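Local coordinates for probable exosome complex exonuclease 2 (PDB 2PO1), which probably serves as the non-catalytic RNase PH-family subunit of the archaeal exosome ring, helping to shape the active site of its partner Rrp41 in RNA degradation, at residues M14-I18 / D215-D221; I39-V43 / L267-V272. All coordinates share one frame. Numbering follows the deposited sequence.

Interaction 1: M14-I18 / D215-D221; sequences MRDHI and DEELVMD
In this helix-helix crossing, the N-terminal helix 13-23 lies on the short helix 214-219 leading into strand 222-228 of the second RNase PH domain. The segment axes approach to 9.4 Å at a signed crossing angle of -106°. Arg15 and Val219 face each other, CA to CA 5.1 Å; between Ile18 CA and Glu216 CA the distance is 7.2 Å. Val219 has phi/psi -110/0 and Met220 -71/158. The long side chain of Arg15 (chi1 t, chi2 138°, chi3 t) spans the gap, and Val219 O lies at the edge of its guanidinium. Arg15 NH2 donates a very short hydrogen bond to Val219 O (2.4 Å) and a weak one to Asp221 OD2 (3.4 Å), and NH1 forms a salt bridge with Asp221 OD2 (3.3 Å). That OD2 (Asp221 chi1 m) also accepts from Gly205 N, just after strand 197-204, while the Asp221 backbone bonds with Lys203 in the strand. Glu216 sends its carboxylate elsewhere, to a salt bridge with Arg27. Beneath the polar end, branched apolar groups fill the crossing: Ile18 (chi1 m, chi2 t) sets CG2 3.7 Å from Val219 CG2, and its CD1 lies 3.4 Å from Asp215 O.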
ATOM      1  N   MET C  14     -31.621  21.499   6.484  1.00 47.99           N
ATOM      2  CA  MET C  14     -31.655  21.542   5.039  1.00 44.90           C
ATOM      3  C   MET C  14     -32.589  20.501   4.506  1.00 41.97           C
ATOM      4  O   MET C  14     -33.318  20.791   3.574  1.00 41.22           O
ATOM      5  CB  MET C  14     -30.241  21.330   4.480  1.00 45.08           C
ATOM      6  CG  MET C  14     -29.854  22.317   3.405  1.00 49.08           C
ATOM      7  SD  MET C  14     -30.411  23.944   3.880  1.00 59.54           S
ATOM      8  CE  MET C  14     -29.267  24.395   5.185  1.00 60.00           C
ATOM      9  N   ARG C  15     -32.594  19.303   5.092  1.00 39.73           N
ATOM     10  CA  ARG C  15     -33.571  18.287   4.676  1.00 38.93           C
ATOM     11  C   ARG C  15     -34.971  18.819   4.719  1.00 37.88           C
ATOM     12  O   ARG C  15     -35.725  18.647   3.771  1.00 38.07           O
ATOM     13  CB  ARG C  15     -33.482  16.914   5.414  1.00 39.55           C
ATOM     14  CG  ARG C  15     -34.642  15.903   4.975  1.00 39.97           C
ATOM     15  CD  ARG C  15     -34.229  14.391   4.740  1.00 41.26           C
ATOM     16  NE  ARG C  15     -35.433  13.585   4.426  1.00 45.06           N
ATOM     17  CZ  ARG C  15     -35.635  12.758   3.375  1.00 46.14           C
ATOM     18  NH1 ARG C  15     -36.842  12.168   3.256  1.00 47.04           N
ATOM     19  NH2 ARG C  15     -34.692  12.497   2.454  1.00 41.36           N
ATOM     20  N   ASP C  16     -35.324  19.480   5.820  1.00 36.72           N
ATOM     21  CA  ASP C  16     -36.690  19.881   6.012  1.00 36.24           C
ATOM     22  C   ASP C  16     -37.055  20.926   5.016  1.00 35.23           C
ATOM     23  O   ASP C  16     -38.161  20.924   4.501  1.00 35.21           O
ATOM     24  CB  ASP C  16     -36.895  20.373   7.421  1.00 38.00           C
ATOM     25  CG  ASP C  16     -36.903  19.246   8.422  1.00 40.01           C
ATOM     26  OD1 ASP C  16     -36.274  19.377   9.485  1.00 42.67           O
ATOM     27  OD2 ASP C  16     -37.556  18.230   8.149  1.00 43.03           O
ATOM     28  N   HIS C  17     -36.116  21.812   4.715  1.00 33.50           N
ATOM     29  CA  HIS C  17     -36.416  22.840   3.763  1.00 33.18           C
ATOM     30  C   HIS C  17     -36.560  22.260   2.364  1.00 31.89           C
ATOM     31  O   HIS C  17     -37.520  22.559   1.645  1.00 32.31           O
ATOM     32  CB  HIS C  17     -35.344  23.908   3.750  1.00 32.93           C
ATOM     33  CG  HIS C  17     -35.661  25.023   2.812  1.00 33.98           C
ATOM     34  ND1 HIS C  17     -36.881  25.664   2.815  1.00 37.17           N
ATOM     35  CD2 HIS C  17     -34.933  25.596   1.826  1.00 35.01           C
ATOM     36  CE1 HIS C  17     -36.889  26.602   1.885  1.00 39.20           C
ATOM     37  NE2 HIS C  17     -35.721  26.575   1.264  1.00 35.68           N
ATOM     38  N   ILE C  18     -35.579  21.447   1.997  1.00 29.97           N
ATOM     39  CA  ILE C  18     -35.623  20.711   0.737  1.00 30.14           C
ATOM     40  C   ILE C  18     -36.885  19.812   0.613  1.00 31.73           C
ATOM     41  O   ILE C  18     -37.578  19.911  -0.381  1.00 31.24           O
ATOM     42  CB  ILE C  18     -34.305  20.041   0.457  1.00 27.60           C
ATOM     43  CG1 ILE C  18     -33.225  21.121   0.310  1.00 27.30           C
ATOM     44  CG2 ILE C  18     -34.359  19.172  -0.767  1.00 27.44           C
ATOM     45  CD1 ILE C  18     -31.817  20.551   0.138  1.00 26.60           C
ATOM     46  N   ASP C 215     -26.569  19.715  -2.180  1.00 24.44           N
ATOM     47  CA  ASP C 215     -27.539  19.962  -1.118  1.00 25.81           C
ATOM     48  C   ASP C 215     -28.678  18.935  -1.217  1.00 25.46           C
ATOM     49  O   ASP C 215     -29.150  18.467  -0.211  1.00 24.57           O
ATOM     50  CB  ASP C 215     -28.118  21.357  -1.237  1.00 28.73           C
ATOM     51  CG  ASP C 215     -27.157  22.421  -0.741  1.00 34.64           C
ATOM     52  OD1 ASP C 215     -26.328  22.098   0.157  1.00 39.08           O
ATOM     53  OD2 ASP C 215     -27.232  23.556  -1.258  1.00 41.30           O
ATOM     54  N   GLU C 216     -29.061  18.555  -2.438  1.00 23.79           N
ATOM     55  CA  GLU C 216     -30.073  17.504  -2.585  1.00 23.35           C
ATOM     56  C   GLU C 216     -29.488  16.131  -2.249  1.00 22.23           C
ATOM     57  O   GLU C 216     -30.150  15.309  -1.606  1.00 22.49           O
ATOM     58  CB  GLU C 216     -30.686  17.527  -3.951  1.00 22.81           C
ATOM     59  CG  GLU C 216     -31.716  18.632  -4.090  1.00 24.60           C
ATOM     60  CD  GLU C 216     -32.011  19.030  -5.498  1.00 22.94           C
ATOM     61  OE1 GLU C 216     -33.002  19.748  -5.674  1.00 24.11           O
ATOM     62  OE2 GLU C 216     -31.305  18.638  -6.444  1.00 24.88           O
ATOM     63  N   GLU C 217     -28.256  15.876  -2.667  1.00 21.04           N
ATOM     64  CA  GLU C 217     -27.616  14.602  -2.304  1.00 19.58           C
ATOM     65  C   GLU C 217     -27.466  14.482  -0.820  1.00 20.91           C
ATOM     66  O   GLU C 217     -27.588  13.396  -0.263  1.00 21.68           O
ATOM     67  CB  GLU C 217     -26.282  14.451  -2.956  1.00 18.51           C
ATOM     68  CG  GLU C 217     -26.365  14.263  -4.452  1.00 18.98           C
ATOM     69  CD  GLU C 217     -25.005  14.287  -5.096  1.00 21.13           C
ATOM     70  OE1 GLU C 217     -24.044  14.764  -4.484  1.00 17.52           O
ATOM     71  OE2 GLU C 217     -24.899  13.819  -6.234  1.00 23.75           O
ATOM     72  N   LEU C 218     -27.231  15.598  -0.156  1.00 21.99           N
ATOM     73  CA  LEU C 218     -27.155  15.576   1.309  1.00 23.77           C
ATOM     74  C   LEU C 218     -28.418  15.092   1.982  1.00 23.32           C
ATOM     75  O   LEU C 218     -28.354  14.464   3.023  1.00 23.95           O
ATOM     76  CB  LEU C 218     -26.663  16.902   1.883  1.00 24.26           C
ATOM     77  CG  LEU C 218     -25.206  17.200   1.527  1.00 28.48           C
ATOM     78  CD1 LEU C 218     -24.839  18.625   1.914  1.00 33.26           C
ATOM     79  CD2 LEU C 218     -24.194  16.203   2.166  1.00 31.65           C
ATOM     80  N   VAL C 219     -29.579  15.321   1.380  1.00 23.86           N
ATOM     81  CA  VAL C 219     -30.819  14.938   2.005  1.00 24.34           C
ATOM     82  C   VAL C 219     -31.534  13.769   1.320  1.00 25.11           C
ATOM     83  O   VAL C 219     -32.585  13.359   1.765  1.00 25.64           O
ATOM     84  CB  VAL C 219     -31.774  16.157   2.076  1.00 26.93           C
ATOM     85  CG1 VAL C 219     -30.993  17.414   2.497  1.00 28.83           C
ATOM     86  CG2 VAL C 219     -32.487  16.368   0.767  1.00 24.81           C
ATOM     87  N   MET C 220     -30.981  13.216   0.244  1.00 23.78           N
ATOM     88  CA  MET C 220     -31.718  12.224  -0.486  1.00 24.03           C
ATOM     89  C   MET C 220     -31.819  10.926   0.289  1.00 24.17           C
ATOM     90  O   MET C 220     -30.997  10.619   1.157  1.00 23.18           O
ATOM     91  CB  MET C 220     -31.057  11.961  -1.850  1.00 23.43           C
ATOM     92  CG  MET C 220     -29.688  11.368  -1.736  1.00 20.50           C
ATOM     93  SD  MET C 220     -28.991  11.127  -3.329  1.00 22.17           S
ATOM     94  CE  MET C 220     -27.376  10.592  -2.763  1.00 18.56           C
ATOM     95  N   ASP C 221     -32.812  10.145  -0.073  1.00 24.74           N
ATOM     96  CA  ASP C 221     -32.962   8.842   0.495  1.00 26.84           C
ATOM     97  C   ASP C 221     -32.086   7.893  -0.251  1.00 25.71           C
ATOM     98  O   ASP C 221     -31.421   7.062   0.340  1.00 27.06           O
ATOM     99  CB  ASP C 221     -34.419   8.415   0.384  1.00 29.59           C
ATOM    100  CG  ASP C 221     -35.254   9.092   1.406  1.00 33.19           C
ATOM    101  OD1 ASP C 221     -34.942   8.934   2.600  1.00 38.83           O
ATOM    102  OD2 ASP C 221     -36.158   9.834   1.033  1.00 39.85           O
TER

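Interaction 2: I39-V43 / L267-V272; sequences IEIEV and LILEAV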
ATOM      1  N   ILE C  39     -25.628  23.181 -18.099  1.00 25.93           N
ATOM      2  CA  ILE C  39     -24.570  22.256 -18.469  1.00 24.92           C
ATOM      3  C   ILE C  39     -23.611  23.011 -19.339  1.00 25.92           C
ATOM      4  O   ILE C  39     -24.023  23.753 -20.232  1.00 23.98           O
ATOM      5  CB  ILE C  39     -25.104  21.045 -19.221  1.00 25.40           C
ATOM      6  CG1 ILE C  39     -25.926  20.162 -18.268  1.00 26.62           C
ATOM      7  CG2 ILE C  39     -23.929  20.164 -19.684  1.00 24.49           C
ATOM      8  CD1 ILE C  39     -26.857  19.145 -18.995  1.00 31.79           C
ATOM      9  N   GLU C  40     -22.332  22.836 -19.077  1.00 25.31           N
ATOM     10  CA  GLU C  40     -21.285  23.347 -19.957  1.00 28.63           C
ATOM     11  C   GLU C  40     -20.422  22.168 -20.330  1.00 26.14           C
ATOM     12  O   GLU C  40     -19.941  21.495 -19.455  1.00 25.78           O
ATOM     13  CB  GLU C  40     -20.407  24.373 -19.231  1.00 28.03           C
ATOM     14  CG  GLU C  40     -20.886  25.807 -19.255  1.00 34.53           C
ATOM     15  CD  GLU C  40     -19.860  26.794 -18.613  1.00 36.76           C
ATOM     16  OE1 GLU C  40     -20.258  27.559 -17.695  1.00 44.41           O
ATOM     17  OE2 GLU C  40     -18.662  26.794 -19.012  1.00 42.50           O
ATOM     18  N   ILE C  41     -20.257  21.892 -21.623  1.00 26.99           N
ATOM     19  CA  ILE C  41     -19.356  20.823 -22.065  1.00 24.62           C
ATOM     20  C   ILE C  41     -18.347  21.504 -22.967  1.00 25.74           C
ATOM     21  O   ILE C  41     -18.714  22.270 -23.873  1.00 25.30           O
ATOM     22  CB  ILE C  41     -20.096  19.708 -22.830  1.00 23.99           C
ATOM     23  CG1 ILE C  41     -21.177  19.103 -21.939  1.00 22.04           C
ATOM     24  CG2 ILE C  41     -19.100  18.607 -23.259  1.00 24.91           C
ATOM     25  CD1 ILE C  41     -22.116  18.242 -22.681  1.00 21.80           C
ATOM     26  N   GLU C  42     -17.081  21.329 -22.653  1.00 23.36           N
ATOM     27  CA  GLU C  42     -16.051  21.857 -23.500  1.00 27.12           C
ATOM     28  C   GLU C  42     -15.014  20.816 -23.676  1.00 26.48           C
ATOM     29  O   GLU C  42     -14.409  20.357 -22.703  1.00 25.89           O
ATOM     30  CB  GLU C  42     -15.410  23.103 -22.923  1.00 28.43           C
ATOM     31  CG  GLU C  42     -14.610  23.856 -24.002  1.00 34.76           C
ATOM     32  CD  GLU C  42     -13.850  25.040 -23.472  1.00 40.87           C
ATOM     33  OE1 GLU C  42     -13.045  25.598 -24.245  1.00 46.32           O
ATOM     34  OE2 GLU C  42     -14.056  25.419 -22.296  1.00 43.13           O
ATOM     35  N   VAL C  43     -14.764  20.480 -24.928  1.00 27.10           N
ATOM     36  CA  VAL C  43     -14.009  19.290 -25.295  1.00 26.69           C
ATOM     37  C   VAL C  43     -12.633  19.691 -25.823  1.00 26.14           C
ATOM     38  O   VAL C  43     -12.457  20.789 -26.320  1.00 28.12           O
ATOM     39  CB  VAL C  43     -14.936  18.487 -26.235  1.00 26.91           C
ATOM     40  CG1 VAL C  43     -14.385  18.261 -27.577  1.00 30.71           C
ATOM     41  CG2 VAL C  43     -15.419  17.260 -25.560  1.00 24.56           C
ATOM     42  N   LEU C 267     -26.045  18.175 -26.600  1.00 29.45           N
ATOM     43  CA  LEU C 267     -25.039  19.113 -26.102  1.00 29.23           C
ATOM     44  C   LEU C 267     -23.624  18.573 -26.278  1.00 27.46           C
ATOM     45  O   LEU C 267     -22.725  19.308 -26.669  1.00 27.00           O
ATOM     46  CB  LEU C 267     -25.260  19.412 -24.621  1.00 27.88           C
ATOM     47  CG  LEU C 267     -26.557  20.145 -24.375  1.00 28.61           C
ATOM     48  CD1 LEU C 267     -26.930  20.174 -22.861  1.00 25.61           C
ATOM     49  CD2 LEU C 267     -26.524  21.574 -25.008  1.00 31.19           C
ATOM     50  N   ILE C 268     -23.449  17.291 -25.958  1.00 26.09           N
ATOM     51  CA  ILE C 268     -22.225  16.592 -26.245  1.00 25.94           C
ATOM     52  C   ILE C 268     -21.822  16.668 -27.709  1.00 28.19           C
ATOM     53  O   ILE C 268     -20.696  17.015 -27.992  1.00 28.99           O
ATOM     54  CB  ILE C 268     -22.276  15.108 -25.814  1.00 25.40           C
ATOM     55  CG1 ILE C 268     -22.458  14.997 -24.282  1.00 21.29           C
ATOM     56  CG2 ILE C 268     -21.025  14.392 -26.305  1.00 23.57           C
ATOM     57  CD1 ILE C 268     -22.836  13.524 -23.816  1.00 23.77           C
ATOM     58  N   LEU C 269     -22.727  16.358 -28.638  1.00 29.31           N
ATOM     59  CA  LEU C 269     -22.330  16.321 -30.034  1.00 31.86           C
ATOM     60  C   LEU C 269     -21.909  17.737 -30.459  1.00 33.05           C
ATOM     61  O   LEU C 269     -20.949  17.904 -31.195  1.00 33.29           O
ATOM     62  CB  LEU C 269     -23.476  15.828 -30.930  1.00 33.16           C
ATOM     63  CG  LEU C 269     -23.510  14.368 -31.393  1.00 35.20           C
ATOM     64  CD1 LEU C 269     -22.167  13.700 -31.166  1.00 36.46           C
ATOM     65  CD2 LEU C 269     -24.635  13.624 -30.711  1.00 36.42           C
ATOM     66  N   GLU C 270     -22.633  18.739 -29.944  1.00 33.52           N
ATOM     67  CA  GLU C 270     -22.419  20.164 -30.241  1.00 34.99           C
ATOM     68  C   GLU C 270     -21.012  20.575 -29.756  1.00 32.26           C
ATOM     69  O   GLU C 270     -20.229  21.166 -30.480  1.00 32.96           O
ATOM     70  CB  GLU C 270     -23.512  20.941 -29.508  1.00 35.17           C
ATOM     71  CG  GLU C 270     -23.579  22.442 -29.737  1.00 40.19           C
ATOM     72  CD  GLU C 270     -24.960  23.063 -29.356  1.00 41.41           C
ATOM     73  OE1 GLU C 270     -25.246  24.173 -29.853  1.00 46.15           O
ATOM     74  OE2 GLU C 270     -25.762  22.451 -28.574  1.00 42.62           O
ATOM     75  N   ALA C 271     -20.690  20.224 -28.533  1.00 29.62           N
ATOM     76  CA  ALA C 271     -19.360  20.532 -27.956  1.00 28.32           C
ATOM     77  C   ALA C 271     -18.300  19.847 -28.763  1.00 27.93           C
ATOM     78  O   ALA C 271     -17.262  20.426 -29.059  1.00 28.66           O
ATOM     79  CB  ALA C 271     -19.279  20.063 -26.528  1.00 25.74           C
ATOM     80  N   VAL C 272     -18.565  18.595 -29.097  1.00 28.12           N
ATOM     81  CA  VAL C 272     -17.595  17.771 -29.826  1.00 27.99           C
ATOM     82  C   VAL C 272     -17.341  18.427 -31.181  1.00 30.85           C
ATOM     83  O   VAL C 272     -16.204  18.671 -31.555  1.00 32.18           O
ATOM     84  CB  VAL C 272     -18.095  16.361 -29.987  1.00 26.99           C
ATOM     85  CG1 VAL C 272     -17.313  15.632 -31.101  1.00 28.35           C
ATOM     86  CG2 VAL C 272     -17.970  15.610 -28.625  1.00 22.04           C
TER
HETATM   87  O   HOH W   1     -16.159  21.676 -27.142  1.00 31.78           O
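A strand of the first RNase PH domain is covered here by the long C-terminal helix, an apolar sheet-helix contact. Strand 39-43 is an outermost strand of the five-stranded mixed sheet within this chain, and segment 267-272 belongs to helix 247-275. The two run roughly alongside each other, their axes 36° apart in direction and 7.5 Å apart at closest approach. An extended strand turns every second residue to the same face, so Ile39, Ile41 and Val43 point their CA-CB bonds toward the helix, while those of Glu40 and Glu42 point away; neither glutamate touches the helix segment, and Glu40 pairs with Lys56. Ile41 fits between successive turns: its CD1 lies 3.6 Å from Ile268 CG1 and 3.9 Å from Leu267 CB, and its CG2 is 3.6 Å from Ala271 CB. The small methyl of Ala271 lets the backbones come close, with CB only 3.5 Å from Ile41 O. At one end Ile39 CD1 meets Leu267 CD1 at 4.0 Å; at the other, Val43 CG1 rests 3.9 Å from Val272 CA. No direct hydrogen bond joins the segments, but a water accepts from Val43 N (2.9 Å) and donates to Ala271 O (2.5 Å), bridging the two and supplying an acceptor for the strand NH. Strand 51-57 flanks the edge strand through backbone hydrogen bonds of Glu40 with Lys56 and Glu42 with Leu54, and helix 152-166 adds to the apolar layer, with Ile158 against Ile41 and Leu165 against both Ile268 and Val272.

Both contacts bring an N-terminal element against a part of the chain about 200 residues later, yet they share no helix or strand; their centres are 29 Å apart. Interaction 1 lies toward the periphery, about 24 Å from the chain centre to its own centre, whereas interaction 2 is nearer the middle, at about 13 Å. Each is partly buried, and the areas covered are similar. The chemistry differs: the helix crossing combines a small apolar patch with direct ionic and carbonyl hydrogen bonding, while the strand-helix seam relies on aliphatic side chains and a single water bridge. Helix 13-23 and strand 39-43, consecutive in the chain, thus dock on separate elements of the C-terminal half, helices 214-219 and 247-275.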